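Tailspike protein (Siphovirus 9NA, PDB 3RIQ) serves as the receptor-binding tailspike of a Salmonella phage, probably recognising lipopolysaccharide and cleaving its O-antigen as an endorhamnosidase. Local coordinates at residues A[45-50]-A[70-75]; A[101-106]-A[274-279]; A[149-154]-A[169-174]. One frame throughout, in Å; residues are numbered along the deposited sequence.

Contact 1 (A[45-50]-A[70-75])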
# COMPACT_ATOMS: atom_id res chain seq x y z
N GLY A 45 -21.47 11.64 37.49
CA GLY A 45 -22.68 10.86 37.58
C GLY A 45 -23.91 11.57 37.04
O GLY A 45 -24.99 10.99 37.02
N GLU A 46 -23.74 12.82 36.61
CA GLU A 46 -24.83 13.58 36.01
C GLU A 46 -25.41 12.82 34.82
O GLU A 46 -24.68 12.13 34.09
CB GLU A 46 -24.31 14.97 35.53
CG GLU A 46 -25.44 15.89 35.01
CD GLU A 46 -25.01 17.33 34.81
OE1 GLU A 46 -25.67 18.02 34.00
OE2 GLU A 46 -24.05 17.77 35.48
N ALA A 47 -26.71 12.94 34.62
CA ALA A 47 -27.35 12.28 33.49
C ALA A 47 -28.21 13.28 32.73
O ALA A 47 -28.81 14.22 33.32
CB ALA A 47 -28.20 11.12 33.98
N VAL A 48 -28.29 13.08 31.43
CA VAL A 48 -29.11 13.89 30.52
C VAL A 48 -29.98 12.94 29.73
O VAL A 48 -29.46 12.03 29.03
CB VAL A 48 -28.26 14.76 29.57
CG1 VAL A 48 -29.17 15.64 28.70
CG2 VAL A 48 -27.31 15.63 30.39
N ASP A 49 -31.30 13.13 29.85
CA ASP A 49 -32.29 12.33 29.14
C ASP A 49 -32.78 13.12 27.93
O ASP A 49 -33.41 14.17 28.10
CB ASP A 49 -33.47 12.04 30.10
CG ASP A 49 -34.64 11.30 29.45
OD1 ASP A 49 -34.60 10.91 28.28
OD2 ASP A 49 -35.64 11.07 30.18
N PHE A 50 -32.46 12.64 26.73
CA PHE A 50 -32.80 13.35 25.48
C PHE A 50 -34.15 12.97 24.90
O PHE A 50 -34.51 13.42 23.80
CB PHE A 50 -31.65 13.13 24.43
CG PHE A 50 -30.38 13.86 24.79
CD1 PHE A 50 -30.25 15.24 24.56
CD2 PHE A 50 -29.30 13.17 25.38
CE1 PHE A 50 -29.06 15.89 24.87
CE2 PHE A 50 -28.12 13.83 25.72
CZ PHE A 50 -27.99 15.17 25.45
N ASN A 70 -23.39 11.21 31.72
CA ASN A 70 -24.21 10.20 30.98
C ASN A 70 -25.20 10.85 30.04
O ASN A 70 -25.97 11.76 30.45
CB ASN A 70 -25.00 9.33 31.97
CG ASN A 70 -24.11 8.60 32.94
OD1 ASN A 70 -23.94 8.99 34.12
ND2 ASN A 70 -23.55 7.51 32.47
N TRP A 71 -25.22 10.39 28.79
CA TRP A 71 -26.21 10.82 27.80
C TRP A 71 -27.10 9.65 27.46
O TRP A 71 -26.65 8.64 26.88
CB TRP A 71 -25.52 11.36 26.56
CG TRP A 71 -24.98 12.77 26.70
CD1 TRP A 71 -24.85 13.54 27.85
CD2 TRP A 71 -24.52 13.59 25.63
NE1 TRP A 71 -24.34 14.78 27.53
CE2 TRP A 71 -24.12 14.83 26.17
CE3 TRP A 71 -24.39 13.38 24.23
CZ2 TRP A 71 -23.57 15.88 25.37
CZ3 TRP A 71 -23.88 14.41 23.45
CH2 TRP A 71 -23.47 15.65 24.02
N ASN A 72 -28.38 9.79 27.81
CA ASN A 72 -29.36 8.69 27.72
C ASN A 72 -30.48 9.05 26.75
O ASN A 72 -30.80 10.22 26.58
CB ASN A 72 -29.97 8.44 29.11
CG ASN A 72 -28.92 8.11 30.13
OD1 ASN A 72 -28.99 8.54 31.30
ND2 ASN A 72 -27.97 7.33 29.74
N ASN A 73 -31.04 8.04 26.11
CA ASN A 73 -32.16 8.21 25.18
C ASN A 73 -31.91 9.21 24.06
O ASN A 73 -32.80 9.93 23.64
CB ASN A 73 -33.44 8.58 25.94
CG ASN A 73 -33.78 7.55 26.99
OD1 ASN A 73 -33.75 6.34 26.73
ND2 ASN A 73 -34.14 8.00 28.18
N LEU A 74 -30.70 9.22 23.52
CA LEU A 74 -30.45 10.07 22.38
C LEU A 74 -31.01 9.38 21.17
O LEU A 74 -30.73 8.19 20.96
CB LEU A 74 -28.91 10.29 22.23
CG LEU A 74 -28.48 11.27 21.14
CD1 LEU A 74 -29.15 12.65 21.37
CD2 LEU A 74 -26.92 11.42 21.12
N GLY A 75 -31.82 10.07 20.37
CA GLY A 75 -32.56 9.42 19.28
C GLY A 75 -31.66 8.96 18.14
O GLY A 75 -30.70 9.63 17.79
O HOH W 1 -35.11 7.97 30.72
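The CG atoms of F50 (chi1 -71°) and W71 stand anti to their carbonyl carbons, and from these positions the two rings meet edge to face. They illustrate how successive rungs of a right-handed parallel beta-helix fill its interior. Strands 46-49 and 70-72 run parallel, with axes 4.7 Å apart at their closest. Their ladder passes from N70 N to E46 O, V48 N to N70 O and N72 N to V48 O, and F50 N to N72 O completes the series.

On the face carrying V48 and W71, the rim of the phenyl ring presses on the indole. F50 CE2 lies 3.5 Å from W71 CG, while F50 CZ sits above the centre of the indole; the planes are 73° apart. The phenyl ring has a neighbour on each face: L74 CD1, in a CH-pi contact 4.2 Å from the ring centroid, and V48 CG1 on the opposite one, both set toward the rim. V48 also runs beside W71, with V48 CB 4.0 Å from W71 CD1. L23 and A27 of helix 23-29 and I57 of strand 56-59, on another wall of the coil, complete this apolar cluster.

The other face is mostly polar: A47 pairs with N70 and D49 with N72. N72 OD1 approaches A47 CB at 3.8 Å while N72 ND2 bonds to N151 of the following rung. Beside F50, the carboxylate of D49 is gripped twice at OD1, by G51 N and by N73 ND2. The amide of N73 reaches D49 OD1 from above the carboxylate plane, 64° out of it, at 2.9 Å.

Contact 2 (A[101-106]-A[274-279])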
# COMPACT_ATOMS: atom_id res chain seq x y z
N GLY A 101 12.72 13.37 22.46
CA GLY A 101 11.58 12.53 22.11
C GLY A 101 11.88 11.03 22.14
O GLY A 101 11.13 10.22 21.53
N ASN A 102 12.95 10.64 22.85
CA ASN A 102 13.28 9.21 23.02
C ASN A 102 12.79 8.64 24.36
O ASN A 102 12.63 9.39 25.34
CB ASN A 102 14.80 8.98 22.93
CG ASN A 102 15.33 9.16 21.52
OD1 ASN A 102 16.36 9.82 21.30
ND2 ASN A 102 14.64 8.57 20.55
N TRP A 103 12.57 7.33 24.41
CA TRP A 103 12.12 6.68 25.65
C TRP A 103 13.09 6.93 26.79
O TRP A 103 14.34 6.85 26.61
CB TRP A 103 12.00 5.17 25.47
CG TRP A 103 10.85 4.74 24.60
CD1 TRP A 103 10.91 4.34 23.27
CD2 TRP A 103 9.47 4.66 24.98
NE1 TRP A 103 9.64 4.00 22.82
CE2 TRP A 103 8.75 4.20 23.84
CE3 TRP A 103 8.77 4.93 26.16
CZ2 TRP A 103 7.34 4.01 23.86
CZ3 TRP A 103 7.39 4.72 26.18
CH2 TRP A 103 6.69 4.26 25.04
N VAL A 104 12.51 7.18 27.96
CA VAL A 104 13.21 7.18 29.24
C VAL A 104 12.74 5.93 29.99
O VAL A 104 11.54 5.73 30.18
CB VAL A 104 12.88 8.44 30.09
CG1 VAL A 104 13.49 8.32 31.51
CG2 VAL A 104 13.37 9.71 29.36
N THR A 105 13.67 5.07 30.39
CA THR A 105 13.26 3.81 31.03
C THR A 105 13.82 3.60 32.44
O THR A 105 13.31 2.74 33.16
CB THR A 105 13.64 2.58 30.17
OG1 THR A 105 15.07 2.53 30.04
CG2 THR A 105 13.00 2.62 28.78
N ASN A 106 14.85 4.35 32.83
CA ASN A 106 15.35 4.33 34.19
C ASN A 106 14.18 4.62 35.15
O ASN A 106 13.60 5.71 35.07
CB ASN A 106 16.48 5.36 34.33
CG ASN A 106 17.07 5.43 35.74
OD1 ASN A 106 16.39 5.16 36.72
ND2 ASN A 106 18.34 5.81 35.83
N GLN A 274 5.06 5.29 19.27
CA GLN A 274 5.52 5.24 20.68
C GLN A 274 4.42 4.92 21.69
O GLN A 274 4.36 5.53 22.76
CB GLN A 274 6.26 6.51 21.07
CG GLN A 274 7.57 6.66 20.28
CD GLN A 274 8.31 7.94 20.65
OE1 GLN A 274 7.71 9.04 20.74
NE2 GLN A 274 9.60 7.82 20.89
N CYS A 275 3.56 3.94 21.38
CA CYS A 275 2.67 3.42 22.47
C CYS A 275 3.51 2.58 23.44
O CYS A 275 4.62 2.13 23.10
CB CYS A 275 1.50 2.61 21.91
SG CYS A 275 1.99 1.12 20.99
N TYR A 276 3.02 2.42 24.67
CA TYR A 276 3.81 1.71 25.67
C TYR A 276 3.65 0.19 25.57
O TYR A 276 4.58 -0.55 25.95
CB TYR A 276 3.48 2.21 27.07
CG TYR A 276 4.46 1.78 28.13
CD1 TYR A 276 5.84 2.08 28.03
CD2 TYR A 276 4.02 1.12 29.28
CE1 TYR A 276 6.75 1.71 29.05
CE2 TYR A 276 4.90 0.77 30.29
CZ TYR A 276 6.28 1.05 30.16
OH TYR A 276 7.17 0.69 31.18
N TYR A 277 2.51 -0.27 25.05
CA TYR A 277 2.39 -1.68 24.72
C TYR A 277 2.49 -1.89 23.20
O TYR A 277 3.51 -1.48 22.61
CB TYR A 277 1.19 -2.31 25.43
CG TYR A 277 1.50 -2.54 26.91
CD1 TYR A 277 2.07 -3.76 27.32
CD2 TYR A 277 1.34 -1.54 27.86
CE1 TYR A 277 2.37 -3.99 28.67
CE2 TYR A 277 1.64 -1.75 29.20
CZ TYR A 277 2.17 -2.97 29.61
OH TYR A 277 2.48 -3.17 30.95
N ASP A 278 1.49 -2.47 22.53
CA ASP A 278 1.74 -3.02 21.18
C ASP A 278 1.18 -2.10 20.10
O ASP A 278 0.10 -1.52 20.27
CB ASP A 278 1.08 -4.40 21.09
CG ASP A 278 1.43 -5.24 22.30
OD1 ASP A 278 2.65 -5.31 22.60
OD2 ASP A 278 0.52 -5.74 23.00
N GLY A 279 1.90 -1.96 19.00
CA GLY A 279 1.46 -1.02 17.94
C GLY A 279 0.00 -1.19 17.55
O GLY A 279 -0.73 -0.20 17.38
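W103 and Q274 form the centre of this meeting, which joins a long excursion of the chain to a turn of the beta-helix. The polar link is a single, almost straight hydrogen bond from Q274 NE2 to G101 O, 2.9 Å long with an angle of 176° at the hydrogen. The acceptor lies in the plane of the glutamine amide. Beyond CG the glutamine chain is extended (chi2 179°), which carries CD out toward the opposing loop, and its amide nitrogen comes over one face of the W103 indole.

The far rim of that indole lies against the carbonyls of Q274 and C275. W103 CZ2 lies 3.4 Å from C275 O, which sits at the ring edge near its plane, and W103 CH2 is 3.5 Å from Q274 O. At the next corner W103 CZ3 meets Y276 CD1 at 3.6 Å. The tyrosine offers its edge here, and the two rings are inclined at 44° in an oblique pair.

A second shell fixes these groups. D319 holds both central residues, its backbone O accepting from W103 NE1 and its OD2 from Q274 NE2, while R242 NE donates to Q274 OE1; the charges of D319 and R242 would be expected to polarise the amide. F97 meets the indole with its own ring, and R96 makes a cation-pi contact with Y276.

Q274 takes a left-handed backbone conformation directly after strand 266-273, where the chain turns out of its rung. The arrangement is that of a beta-helix carrying a large insertion that lies against the flank of later rungs, and is consistent with the dorsal fin of the related P22 tailspike, docked here by W103 and the Q274 amide among other contacts.

Contact 3 (A[149-154]-A[169-174])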
# COMPACT_ATOMS: atom_id res chain seq x y z
N ARG A 149 -20.31 9.30 28.61
CA ARG A 149 -20.83 7.94 28.44
C ARG A 149 -22.17 8.04 27.74
O ARG A 149 -23.15 8.56 28.32
CB ARG A 149 -20.97 7.24 29.78
CG ARG A 149 -21.31 5.75 29.65
CD ARG A 149 -21.45 5.06 30.98
NE ARG A 149 -21.18 3.63 30.82
CZ ARG A 149 -20.99 2.79 31.83
NH1 ARG A 149 -21.16 3.22 33.09
NH2 ARG A 149 -20.67 1.51 31.59
N VAL A 150 -22.22 7.57 26.49
CA VAL A 150 -23.46 7.55 25.69
C VAL A 150 -24.04 6.14 25.84
O VAL A 150 -23.38 5.17 25.46
CB VAL A 150 -23.16 7.89 24.23
CG1 VAL A 150 -24.40 7.70 23.36
CG2 VAL A 150 -22.61 9.31 24.11
N ASN A 151 -25.24 6.04 26.43
CA ASN A 151 -25.81 4.74 26.75
C ASN A 151 -26.93 4.33 25.80
O ASN A 151 -27.88 5.11 25.57
CB ASN A 151 -26.38 4.80 28.17
CG ASN A 151 -25.30 5.09 29.24
OD1 ASN A 151 -25.41 6.04 30.06
ND2 ASN A 151 -24.29 4.28 29.25
N SER A 152 -26.84 3.12 25.27
CA SER A 152 -27.89 2.48 24.47
C SER A 152 -28.43 3.42 23.39
O SER A 152 -29.63 3.68 23.32
CB SER A 152 -29.02 2.00 25.38
OG SER A 152 -28.51 0.97 26.21
N ALA A 153 -27.52 3.93 22.55
CA ALA A 153 -27.90 4.72 21.38
C ALA A 153 -27.49 3.99 20.12
O ALA A 153 -26.45 3.30 20.11
CB ALA A 153 -27.26 6.12 21.45
N ASN A 154 -28.30 4.14 19.06
CA ASN A 154 -28.02 3.53 17.77
C ASN A 154 -27.92 4.61 16.73
O ASN A 154 -28.70 5.58 16.75
CB ASN A 154 -29.11 2.53 17.37
CG ASN A 154 -29.10 1.26 18.19
OD1 ASN A 154 -28.06 0.77 18.64
ND2 ASN A 154 -30.29 0.71 18.39
N LEU A 169 -17.06 7.12 25.90
CA LEU A 169 -17.43 5.71 26.19
C LEU A 169 -18.84 5.46 25.63
O LEU A 169 -19.79 6.12 26.07
CB LEU A 169 -17.36 5.47 27.70
CG LEU A 169 -17.94 4.15 28.23
CD1 LEU A 169 -17.16 2.99 27.69
CD2 LEU A 169 -17.82 4.19 29.71
N PHE A 170 -18.97 4.51 24.72
CA PHE A 170 -20.27 4.16 24.13
C PHE A 170 -20.64 2.80 24.68
O PHE A 170 -19.94 1.79 24.41
CB PHE A 170 -20.17 4.12 22.59
CG PHE A 170 -19.89 5.45 22.00
CD1 PHE A 170 -20.94 6.32 21.74
CD2 PHE A 170 -18.57 5.87 21.74
CE1 PHE A 170 -20.71 7.62 21.19
CE2 PHE A 170 -18.32 7.15 21.19
CZ PHE A 170 -19.38 8.03 20.95
N THR A 171 -21.72 2.77 25.45
CA THR A 171 -22.17 1.55 26.16
C THR A 171 -23.42 1.00 25.49
O THR A 171 -24.43 1.70 25.43
CB THR A 171 -22.40 1.85 27.65
OG1 THR A 171 -21.15 2.26 28.22
CG2 THR A 171 -22.93 0.61 28.42
N LEU A 172 -23.36 -0.25 25.02
CA LEU A 172 -24.52 -0.91 24.34
C LEU A 172 -25.02 -0.09 23.14
O LEU A 172 -26.24 0.03 22.91
CB LEU A 172 -25.69 -1.24 25.31
CG LEU A 172 -25.38 -2.31 26.37
CD1 LEU A 172 -26.63 -2.50 27.26
CD2 LEU A 172 -25.03 -3.65 25.72
N CYS A 173 -24.07 0.46 22.37
CA CYS A 173 -24.40 1.21 21.19
C CYS A 173 -24.13 0.41 19.94
O CYS A 173 -23.31 -0.52 19.94
CB CYS A 173 -23.58 2.53 21.13
SG CYS A 173 -24.03 3.73 22.47
N ASN A 174 -24.77 0.83 18.84
CA ASN A 174 -24.50 0.24 17.51
C ASN A 174 -24.49 1.35 16.47
O ASN A 174 -25.15 2.40 16.66
CB ASN A 174 -25.58 -0.77 17.12
CG ASN A 174 -25.66 -1.93 18.07
OD1 ASN A 174 -24.86 -2.88 18.00
ND2 ASN A 174 -26.64 -1.86 18.99
O HOH W 2 -28.46 0.68 21.44
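R149 and T171, V150 and F170 belong to neighbouring rungs of a right-handed parallel beta-helix, whose strands 149-151 and 169-171 run side by side. Backbone bonds give the regular part: V150 N to L169 O, T171 N to V150 O and S152 N to T171 O. Both segments then turn in a left-handed conformation, at S152 and L172, and pair again through N174 N to A153 O at 3.2 Å.

Apolar contacts lie on the face of V150 and F170. V150 CB rests 3.7 Å from F170 CD1. C173 SG packs against V150 CG1 and A153 CB, and also accepts a hydrogen bond from A153 N at 3.5 Å.

The other face, with R149, N151, L169 and T171, is mainly polar. An extended R149, its CG anti to the backbone N (chi1 -172°), runs beside L169 and brings NE to T171 OG1, 2.9 Å away and in the guanidinium plane. E194 OE1 ties this pair together, forming a salt bridge with R149 NH2 and a hydrogen bond with T171 OG1.

N154 and N174 lie side by side at the far end, their amide planes 45° apart. N154 OD1 accepts from N174 ND2 at 3.0 Å and from a water, 2.8 Å away, that also donates to L172 O.

The three contacts show how a solenoid grows and is decorated. Contacts 1 and 3, with centres 10 Å apart, lie on consecutive rungs of the beta-helix: strands 67-72 and 146-151 are direct neighbours, joined by W71 N to R149 O. Four successive strands are thus stitched into one parallel wall. Contact 2 lies farther along, its centre about 38 Å from that of contact 1 and 32 Å from that of contact 3, touching neither. In sequence, contact 1 closes first, and contact 3 is nested within the loop that contact 2 closes. The chain leaves the wall, contributes 101-106, rejoins it, and several rungs later meets that excursion at 274-279, so local ladders build the coil and a long-range contact holds the insertion to its side.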